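Local atomic coordinates of RNA N6-adenosine-methyltransferase METTL16 (Homo sapiens, PDB entry 6M1U), a protein that catalyses N6-methylation of adenosine in RNA, including U6 snRNA, and whose vertebrate conserved region, modelled here, probably contributes to RNA binding. Residues E29-T35 against N115-E119; K46-K50 against L61-A65; E67-I71 against Q107-K111. All coordinates share one frame. Numbering follows the deposited sequence.

Contact 1 of 3, residues E29-T35 against N115-E119; sequences EGIVVVT and NVKKE
This is a helix packed on an antiparallel sheet: the first turns of helix 30-44 lie against the end of strand 108-119. The two axes approach to 8.0 Å and run nearly antiparallel, at 152°, with Ile31 and Val116 in register (CA to CA 5.9 Å). Glu29 is the N-cap residue, and residues 30-35 are helical; residues 115-118 are extended. Val116, chi1 t, points at the helix and is the most covered residue. Its CG1 sits 3.9 Å from Ile31 CB and 4.0 Å from Val34 CG1, a small aliphatic core that Met13 of helix 10-20 borders by touching both Ile31 and Val34. Ile31, chi1 p and chi2 t, sends CG2 along the strand to within 3.8 Å of Lys117 C and 3.6 Å of Lys118 N. Lys118, all four chi angles t, packs its CB on Ile31 CG2 at 3.7 Å and extends its chain toward Glu29; its NZ stays 4.4 Å from Glu29 OE1, near an opposite charge but beyond a salt bridge. Lys117 points away and pairs with Glu126. Thr35, chi1 m, donates OG1 to Ile31 O at 2.8 Å, and that same OG1 lies 3.2 Å from Val116 CG2.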
loop_
_atom_site.group_PDB
_atom_site.type_symbol
_atom_site.label_atom_id
_atom_site.label_comp_id
_atom_site.label_asym_id
_atom_site.label_seq_id
_atom_site.Cartn_x
_atom_site.Cartn_y
_atom_site.Cartn_z
ATOM N N GLU A 29 -2.795 6.137 14.633
ATOM C CA GLU A 29 -3.070 7.126 13.557
ATOM C C GLU A 29 -3.785 6.424 12.399
ATOM O O GLU A 29 -3.771 5.184 12.367
ATOM C CB GLU A 29 -1.766 7.760 13.076
ATOM C CG GLU A 29 -1.381 9.008 13.844
ATOM C CD GLU A 29 -1.577 10.302 13.076
ATOM O OE1 GLU A 29 -2.650 10.919 13.222
ATOM O OE2 GLU A 29 -0.655 10.689 12.334
ATOM N N GLY A 30 -4.369 7.200 11.483
ATOM C CA GLY A 30 -5.103 6.633 10.336
ATOM C C GLY A 30 -4.172 6.136 9.247
ATOM O O GLY A 30 -4.429 5.046 8.710
ATOM N N ILE A 31 -3.126 6.905 8.935
ATOM C CA ILE A 31 -2.158 6.515 7.867
ATOM C C ILE A 31 -1.323 5.324 8.351
ATOM O O ILE A 31 -0.916 4.513 7.506
ATOM C CB ILE A 31 -1.281 7.708 7.443
ATOM C CG1 ILE A 31 -0.420 8.226 8.596
ATOM C CG2 ILE A 31 -2.131 8.813 6.841
ATOM C CD1 ILE A 31 0.320 9.500 8.274
ATOM N N VAL A 32 -1.081 5.230 9.660
ATOM C CA VAL A 32 -0.288 4.096 10.218
ATOM C C VAL A 32 -1.104 2.814 10.035
ATOM O O VAL A 32 -0.546 1.819 9.549
ATOM C CB VAL A 32 0.056 4.320 11.700
ATOM C CG1 VAL A 32 0.483 3.026 12.373
ATOM C CG2 VAL A 32 1.121 5.389 11.874
ATOM N N VAL A 33 -2.380 2.856 10.420
ATOM C CA VAL A 33 -3.279 1.675 10.290
ATOM C C VAL A 33 -3.232 1.193 8.839
ATOM O O VAL A 33 -2.887 0.022 8.619
ATOM C CB VAL A 33 -4.717 2.025 10.714
ATOM C CG1 VAL A 33 -5.729 1.073 10.102
ATOM C CG2 VAL A 33 -4.861 2.059 12.225
ATOM N N VAL A 34 -3.562 2.082 7.900
ATOM C CA VAL A 34 -3.573 1.750 6.446
ATOM C C VAL A 34 -2.248 1.086 6.067
ATOM O O VAL A 34 -2.286 -0.002 5.471
ATOM C CB VAL A 34 -3.822 3.008 5.594
ATOM C CG1 VAL A 34 -3.594 2.741 4.117
ATOM C CG2 VAL A 34 -5.209 3.580 5.830
ATOM N N THR A 35 -1.126 1.715 6.420
ATOM C CA THR A 35 0.188 1.177 6.075
ATOM C C THR A 35 0.348 -0.260 6.547
ATOM O O THR A 35 0.783 -1.129 5.780
ATOM C CB THR A 35 1.285 2.048 6.675
ATOM O OG1 THR A 35 1.237 3.354 6.076
ATOM C CG2 THR A 35 2.644 1.406 6.444
ATOM N N ASN A 115 4.356 5.680 -0.262
ATOM C CA ASN A 115 4.072 6.655 0.787
ATOM C C ASN A 115 2.589 6.604 1.136
ATOM O O ASN A 115 1.733 6.567 0.246
ATOM C CB ASN A 115 4.434 8.082 0.367
ATOM C CG ASN A 115 5.920 8.275 0.180
ATOM O OD1 ASN A 115 6.702 7.444 0.602
ATOM N ND2 ASN A 115 6.318 9.375 -0.448
ATOM N N VAL A 116 2.279 6.599 2.424
ATOM C CA VAL A 116 0.901 6.751 2.878
ATOM C C VAL A 116 0.839 8.085 3.602
ATOM O O VAL A 116 1.371 8.222 4.707
ATOM C CB VAL A 116 0.451 5.586 3.770
ATOM C CG1 VAL A 116 -1.004 5.754 4.106
ATOM C CG2 VAL A 116 0.693 4.249 3.058
ATOM N N LYS A 117 0.320 9.106 2.918
ATOM C CA LYS A 117 0.313 10.471 3.506
ATOM C C LYS A 117 -1.116 10.933 3.793
ATOM O O LYS A 117 -2.040 10.499 3.085
ATOM C CB LYS A 117 1.019 11.457 2.571
ATOM C CG LYS A 117 1.569 10.855 1.287
ATOM C CD LYS A 117 1.768 11.876 0.190
ATOM C CE LYS A 117 3.040 12.679 0.351
ATOM N NZ LYS A 117 3.178 13.702 -0.711
ATOM N N LYS A 118 -1.232 11.667 4.897
ATOM C CA LYS A 118 -2.522 12.199 5.366
ATOM C C LYS A 118 -2.727 13.472 4.582
ATOM O O LYS A 118 -2.008 14.422 4.818
ATOM C CB LYS A 118 -2.460 12.537 6.854
ATOM C CG LYS A 118 -3.760 13.028 7.462
ATOM C CD LYS A 118 -3.656 13.302 8.946
ATOM C CE LYS A 118 -4.950 13.814 9.536
ATOM N NZ LYS A 118 -4.845 14.082 10.991
ATOM N N GLU A 119 -3.655 13.411 3.649
ATOM C CA GLU A 119 -3.965 14.556 2.782
ATOM C C GLU A 119 -5.405 14.895 3.114
ATOM O O GLU A 119 -6.192 13.947 3.184
ATOM C CB GLU A 119 -3.810 14.118 1.332
ATOM C CG GLU A 119 -4.053 15.212 0.324
ATOM C CD GLU A 119 -4.917 14.732 -0.824
ATOM O OE1 GLU A 119 -5.939 14.102 -0.555
ATOM O OE2 GLU A 119 -4.558 14.978 -1.977
#

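Contact 2 of 3, residues K46-K50 against L61-A65; sequences KVQHK and LFLTA
Strands 48-52 and 58-67 form an antiparallel beta hairpin, their axes here 4.6 Å apart at 164°. Lys46, with positive phi in a Schellman motif, ends the preceding helix, and the chain extends from Val47 onward. Leu61, chi1 m and chi2 t, is the first residue of the facing segment, inside strand 58-67, its CD2 4.2 Å from His49 ND1. Phe62 makes a hydrogen-bonded pair with Lys50: Phe62 N to Lys50 O is 2.8 Å and Lys50 N to Phe62 O 2.9 Å. Leu63 faces His49 (chi1 p) in a non-hydrogen-bonded pair, CA to CA 4.1 Å and CB to CB 3.9 Å; Leu63 CD1 reaches Val47 CG1 at 3.6 Å, with Val47 chi1 at t. Thr64 pairs with Gln48 through Thr64 N to Gln48 O, 2.9 Å, and Gln48 N to Thr64 O, 3.3 Å. Ala65 follows, its CB 4.4 Å from Val47 CG2. Four backbone hydrogen bonds therefore fix the register; His49 and Leu63 lie on one face, where His49 also touches Leu42 of helix 30-44, and Val47 adds apolar packing just before its strand.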
loop_
_atom_site.group_PDB
_atom_site.type_symbol
_atom_site.label_atom_id
_atom_site.label_comp_id
_atom_site.label_asym_id
_atom_site.label_seq_id
_atom_site.Cartn_x
_atom_site.Cartn_y
_atom_site.Cartn_z
ATOM N N LYS A 46 4.329 -12.377 -0.571
ATOM C CA LYS A 46 5.757 -12.637 -0.405
ATOM C C LYS A 46 6.590 -11.589 -1.158
ATOM O O LYS A 46 7.665 -11.854 -1.688
ATOM C CB LYS A 46 6.083 -14.085 -0.803
ATOM C CG LYS A 46 5.191 -15.100 -0.033
ATOM C CD LYS A 46 5.858 -16.443 0.220
ATOM C CE LYS A 46 4.928 -17.631 -0.158
ATOM N NZ LYS A 46 5.662 -18.937 -0.496
ATOM N N VAL A 47 6.065 -10.377 -1.204
ATOM C CA VAL A 47 6.802 -9.183 -1.592
ATOM C C VAL A 47 7.671 -8.760 -0.415
ATOM O O VAL A 47 7.218 -8.742 0.734
ATOM C CB VAL A 47 5.809 -8.068 -1.984
ATOM C CG1 VAL A 47 6.473 -6.699 -2.073
ATOM C CG2 VAL A 47 5.069 -8.422 -3.272
ATOM N N GLN A 48 8.918 -8.419 -0.685
ATOM C CA GLN A 48 9.783 -7.894 0.360
ATOM C C GLN A 48 9.545 -6.403 0.581
ATOM O O GLN A 48 9.457 -5.629 -0.371
ATOM C CB GLN A 48 11.242 -8.114 -0.016
ATOM C CG GLN A 48 11.539 -9.521 -0.439
ATOM C CD GLN A 48 11.629 -10.425 0.749
ATOM O OE1 GLN A 48 12.145 -10.022 1.803
ATOM N NE2 GLN A 48 11.109 -11.649 0.611
ATOM N N HIS A 49 9.488 -5.987 1.842
ATOM C CA HIS A 49 9.351 -4.562 2.094
ATOM C C HIS A 49 9.927 -4.208 3.457
ATOM O O HIS A 49 9.980 -5.043 4.354
ATOM C CB HIS A 49 7.894 -4.151 2.024
ATOM C CG HIS A 49 7.018 -4.951 2.920
ATOM N ND1 HIS A 49 6.711 -4.563 4.209
ATOM C CD2 HIS A 49 6.392 -6.135 2.724
ATOM C CE1 HIS A 49 5.934 -5.474 4.762
ATOM N NE2 HIS A 49 5.718 -6.433 3.879
ATOM N N LYS A 50 10.353 -2.958 3.597
ATOM C CA LYS A 50 10.866 -2.423 4.847
ATOM C C LYS A 50 10.354 -0.995 4.955
ATOM O O LYS A 50 10.279 -0.288 3.948
ATOM C CB LYS A 50 12.420 -2.439 4.919
ATOM C CG LYS A 50 13.056 -3.703 5.494
ATOM C CD LYS A 50 14.572 -3.801 5.160
ATOM C CE LYS A 50 15.125 -5.304 5.015
ATOM N NZ LYS A 50 16.505 -5.497 4.313
ATOM N N LEU A 61 6.818 2.693 2.845
ATOM C CA LEU A 61 7.360 1.369 2.589
ATOM C C LEU A 61 8.281 1.415 1.382
ATOM O O LEU A 61 7.917 1.984 0.354
ATOM C CB LEU A 61 6.261 0.385 2.270
ATOM C CG LEU A 61 5.334 0.159 3.410
ATOM C CD1 LEU A 61 4.270 -0.781 2.873
ATOM C CD2 LEU A 61 6.191 -0.449 4.499
ATOM N N PHE A 62 9.449 0.802 1.489
ATOM C CA PHE A 62 10.239 0.471 0.314
ATOM C C PHE A 62 10.019 -1.005 0.012
ATOM O O PHE A 62 10.143 -1.849 0.910
ATOM C CB PHE A 62 11.731 0.747 0.514
ATOM C CG PHE A 62 12.530 0.606 -0.745
ATOM C CD1 PHE A 62 13.050 -0.619 -1.127
ATOM C CD2 PHE A 62 12.730 1.693 -1.578
ATOM C CE1 PHE A 62 13.765 -0.740 -2.298
ATOM C CE2 PHE A 62 13.441 1.560 -2.765
ATOM C CZ PHE A 62 13.958 0.354 -3.111
ATOM N N LEU A 63 9.667 -1.321 -1.234
ATOM C CA LEU A 63 9.342 -2.701 -1.546
ATOM C C LEU A 63 10.078 -3.168 -2.794
ATOM O O LEU A 63 10.431 -2.386 -3.676
ATOM C CB LEU A 63 7.829 -2.920 -1.696
ATOM C CG LEU A 63 7.279 -2.451 -3.015
ATOM C CD1 LEU A 63 6.980 -3.633 -3.912
ATOM C CD2 LEU A 63 6.055 -1.634 -2.764
ATOM N N THR A 64 10.315 -4.469 -2.832
ATOM C CA THR A 64 11.062 -5.135 -3.887
ATOM C C THR A 64 10.197 -6.300 -4.333
ATOM O O THR A 64 10.015 -7.255 -3.571
ATOM C CB THR A 64 12.413 -5.622 -3.365
ATOM O OG1 THR A 64 13.226 -4.496 -3.036
ATOM C CG2 THR A 64 13.113 -6.429 -4.393
ATOM N N ALA A 65 9.632 -6.208 -5.533
ATOM C CA ALA A 65 8.893 -7.311 -6.126
ATOM C C ALA A 65 9.693 -7.871 -7.294
ATOM O O ALA A 65 10.632 -7.240 -7.784
ATOM C CB ALA A 65 7.500 -6.875 -6.581
#

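Contact 3 of 3, residues E67-I71 against Q107-K111; sequences ENSWI and QYLFK
Glu67 lays its side chain alongside Tyr108, with Glu67 CG 3.7 Å from Tyr108 CB, and is the residue most covered by this contact. The two form an antiparallel hydrogen-bonded pair, CA to CA 5.0 Å, where strand 58-67 ends and strand 108-119 begins. Both backbones are extended here. Glu67 N donates to Tyr108 O and Tyr108 N donates to Glu67 O, each at 2.5 Å, short for such a bond, and nearly straight (169° and 174°). A weak third bond of 3.4 Å runs from Gln107 N to the same Glu67 O. Glu67 takes chi1 p and chi2 t, and its CB meets the edge of the Phe110 ring at CD2, 4.3 Å away. Phe110 also meets the ring of Trp129 and touches Leu141, while Glu67 rests on Leu137, so this end of the sheet is backed by helix 136-153.

Beyond the pair, Asn68 lies opposite Gln107 (CA to CA 4.6 Å), with Asn68 CA 3.6 Å from Gln107 CB. Tyr108, chi1 m, brings CE2 to 3.5 Å from Ser69 OG. From Asn68 on the chain stays extended but pairs no further with the other strand. The pairing sits at the base of the connection whose residues 74-106 are not modelled. The chemistry implies that the reciprocal backbone bonds between Glu67 and Tyr108 join the strands, with a weak addition from Gln107 N; Gln107 and Tyr108 are covered substantially, while Asn68, Ser69 and Trp70 contribute less and remain exposed.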
loop_
_atom_site.group_PDB
_atom_site.type_symbol
_atom_site.label_atom_id
_atom_site.label_comp_id
_atom_site.label_asym_id
_atom_site.label_seq_id
_atom_site.Cartn_x
_atom_site.Cartn_y
_atom_site.Cartn_z
ATOM N N GLU A 67 9.532 -9.762 -11.204
ATOM C CA GLU A 67 8.698 -9.863 -12.387
ATOM C C GLU A 67 9.294 -10.889 -13.321
ATOM O O GLU A 67 10.508 -11.082 -13.345
ATOM C CB GLU A 67 8.597 -8.548 -13.110
ATOM C CG GLU A 67 9.923 -7.950 -13.494
ATOM C CD GLU A 67 9.791 -6.963 -14.650
ATOM O OE1 GLU A 67 9.423 -7.409 -15.781
ATOM O OE2 GLU A 67 10.037 -5.746 -14.411
ATOM N N ASN A 68 8.444 -11.552 -14.090
ATOM C CA ASN A 68 8.919 -12.463 -15.122
ATOM C C ASN A 68 8.380 -12.018 -16.475
ATOM O O ASN A 68 7.182 -11.739 -16.607
ATOM C CB ASN A 68 8.520 -13.902 -14.804
ATOM C CG ASN A 68 7.229 -13.978 -14.065
ATOM O OD1 ASN A 68 6.583 -12.959 -13.817
ATOM N ND2 ASN A 68 6.826 -15.188 -13.711
ATOM N N SER A 69 9.278 -11.922 -17.463
ATOM C CA SER A 69 8.945 -11.511 -18.824
ATOM C C SER A 69 9.429 -12.613 -19.758
ATOM O O SER A 69 10.608 -12.677 -20.109
ATOM C CB SER A 69 9.552 -10.145 -19.177
ATOM O OG SER A 69 10.926 -10.233 -19.467
ATOM N N TRP A 70 8.516 -13.500 -20.129
ATOM C CA TRP A 70 8.774 -14.643 -20.984
ATOM C C TRP A 70 8.068 -14.446 -22.327
ATOM O O TRP A 70 7.452 -13.412 -22.584
ATOM C CB TRP A 70 8.345 -15.931 -20.269
ATOM C CG TRP A 70 9.223 -16.332 -19.045
ATOM C CD1 TRP A 70 8.937 -16.120 -17.707
ATOM C CD2 TRP A 70 10.487 -17.026 -19.066
ATOM N NE1 TRP A 70 9.943 -16.634 -16.915
ATOM C CE2 TRP A 70 10.902 -17.196 -17.722
ATOM C CE3 TRP A 70 11.305 -17.522 -20.087
ATOM C CZ2 TRP A 70 12.102 -17.829 -17.383
ATOM C CZ3 TRP A 70 12.489 -18.155 -19.744
ATOM C CH2 TRP A 70 12.876 -18.303 -18.405
ATOM N N ILE A 71 8.147 -15.450 -23.192
ATOM C CA ILE A 71 7.748 -15.309 -24.582
ATOM C C ILE A 71 6.430 -16.030 -24.837
ATOM O O ILE A 71 6.299 -17.221 -24.536
ATOM C CB ILE A 71 8.835 -15.849 -25.524
ATOM C CG1 ILE A 71 10.025 -14.905 -25.584
ATOM C CG2 ILE A 71 8.290 -16.055 -26.936
ATOM C CD1 ILE A 71 11.084 -15.346 -26.615
ATOM N N GLN A 107 12.267 -13.860 -12.401
ATOM C CA GLN A 107 13.123 -13.370 -13.473
ATOM C C GLN A 107 13.782 -11.962 -13.301
ATOM O O GLN A 107 15.011 -11.866 -13.337
ATOM C CB GLN A 107 12.357 -13.385 -14.787
ATOM C CG GLN A 107 13.284 -13.092 -15.928
ATOM C CD GLN A 107 12.993 -13.937 -17.119
ATOM O OE1 GLN A 107 11.971 -14.613 -17.153
ATOM N NE2 GLN A 107 13.887 -13.923 -18.112
ATOM N N TYR A 108 13.019 -10.869 -13.159
ATOM C CA TYR A 108 13.618 -9.542 -12.983
ATOM C C TYR A 108 13.039 -8.834 -11.759
ATOM O O TYR A 108 11.888 -9.052 -11.370
ATOM C CB TYR A 108 13.438 -8.637 -14.225
ATOM C CG TYR A 108 14.055 -9.193 -15.465
ATOM C CD1 TYR A 108 15.410 -9.106 -15.673
ATOM C CD2 TYR A 108 13.284 -9.835 -16.425
ATOM C CE1 TYR A 108 15.982 -9.629 -16.814
ATOM C CE2 TYR A 108 13.847 -10.365 -17.564
ATOM C CZ TYR A 108 15.195 -10.262 -17.755
ATOM O OH TYR A 108 15.782 -10.792 -18.893
ATOM N N LEU A 109 13.850 -7.991 -11.123
ATOM C CA LEU A 109 13.405 -7.357 -9.857
ATOM C C LEU A 109 13.039 -5.884 -10.051
ATOM O O LEU A 109 13.826 -5.160 -10.683
ATOM C CB LEU A 109 14.548 -7.494 -8.848
ATOM C CG LEU A 109 14.155 -7.378 -7.378
ATOM C CD1 LEU A 109 13.798 -8.741 -6.810
ATOM C CD2 LEU A 109 15.277 -6.743 -6.573
ATOM N N PHE A 110 11.878 -5.471 -9.532
ATOM C CA PHE A 110 11.521 -4.058 -9.576
ATOM C C PHE A 110 11.286 -3.522 -8.171
ATOM O O PHE A 110 11.057 -4.271 -7.218
ATOM C CB PHE A 110 10.333 -3.761 -10.528
ATOM C CG PHE A 110 8.985 -4.113 -9.996
ATOM C CD1 PHE A 110 8.231 -3.184 -9.312
ATOM C CD2 PHE A 110 8.431 -5.347 -10.251
ATOM C CE1 PHE A 110 6.971 -3.500 -8.838
ATOM C CE2 PHE A 110 7.161 -5.672 -9.788
ATOM C CZ PHE A 110 6.435 -4.750 -9.080
ATOM N N LYS A 111 11.386 -2.194 -8.064
ATOM C CA LYS A 111 11.537 -1.490 -6.795
ATOM C C LYS A 111 10.636 -0.265 -6.728
ATOM O O LYS A 111 10.613 0.533 -7.671
ATOM C CB LYS A 111 12.994 -1.059 -6.613
ATOM C CG LYS A 111 13.959 -2.187 -6.695
ATOM C CD LYS A 111 15.303 -1.741 -6.221
ATOM C CE LYS A 111 16.297 -2.904 -6.170
ATOM N NZ LYS A 111 17.661 -2.354 -6.126
#

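How the contacts relate
From the N terminus, the chain enters helix 30-44 at contact 1, whose partner on strand 108-119 arrives only some 80 residues later; the other two contacts are nested inside that long loop. Contact 2 closes first, as the short hairpin of strands 48-52 and 58-67, and contact 3 follows in series, spanning the unmodelled 74-106 link. Contacts 2 and 3 meet across neighbouring strands, where Phe110 N lies 2.8 Å from Ala65 O, a probable hydrogen bond. Contact 1 touches contact 2 by packing of Thr35 CG2 on Leu61 CG at 4.2 Å. Contacts 1 and 3, with centres about 29 Å apart, share strand 108-119 near its two ends.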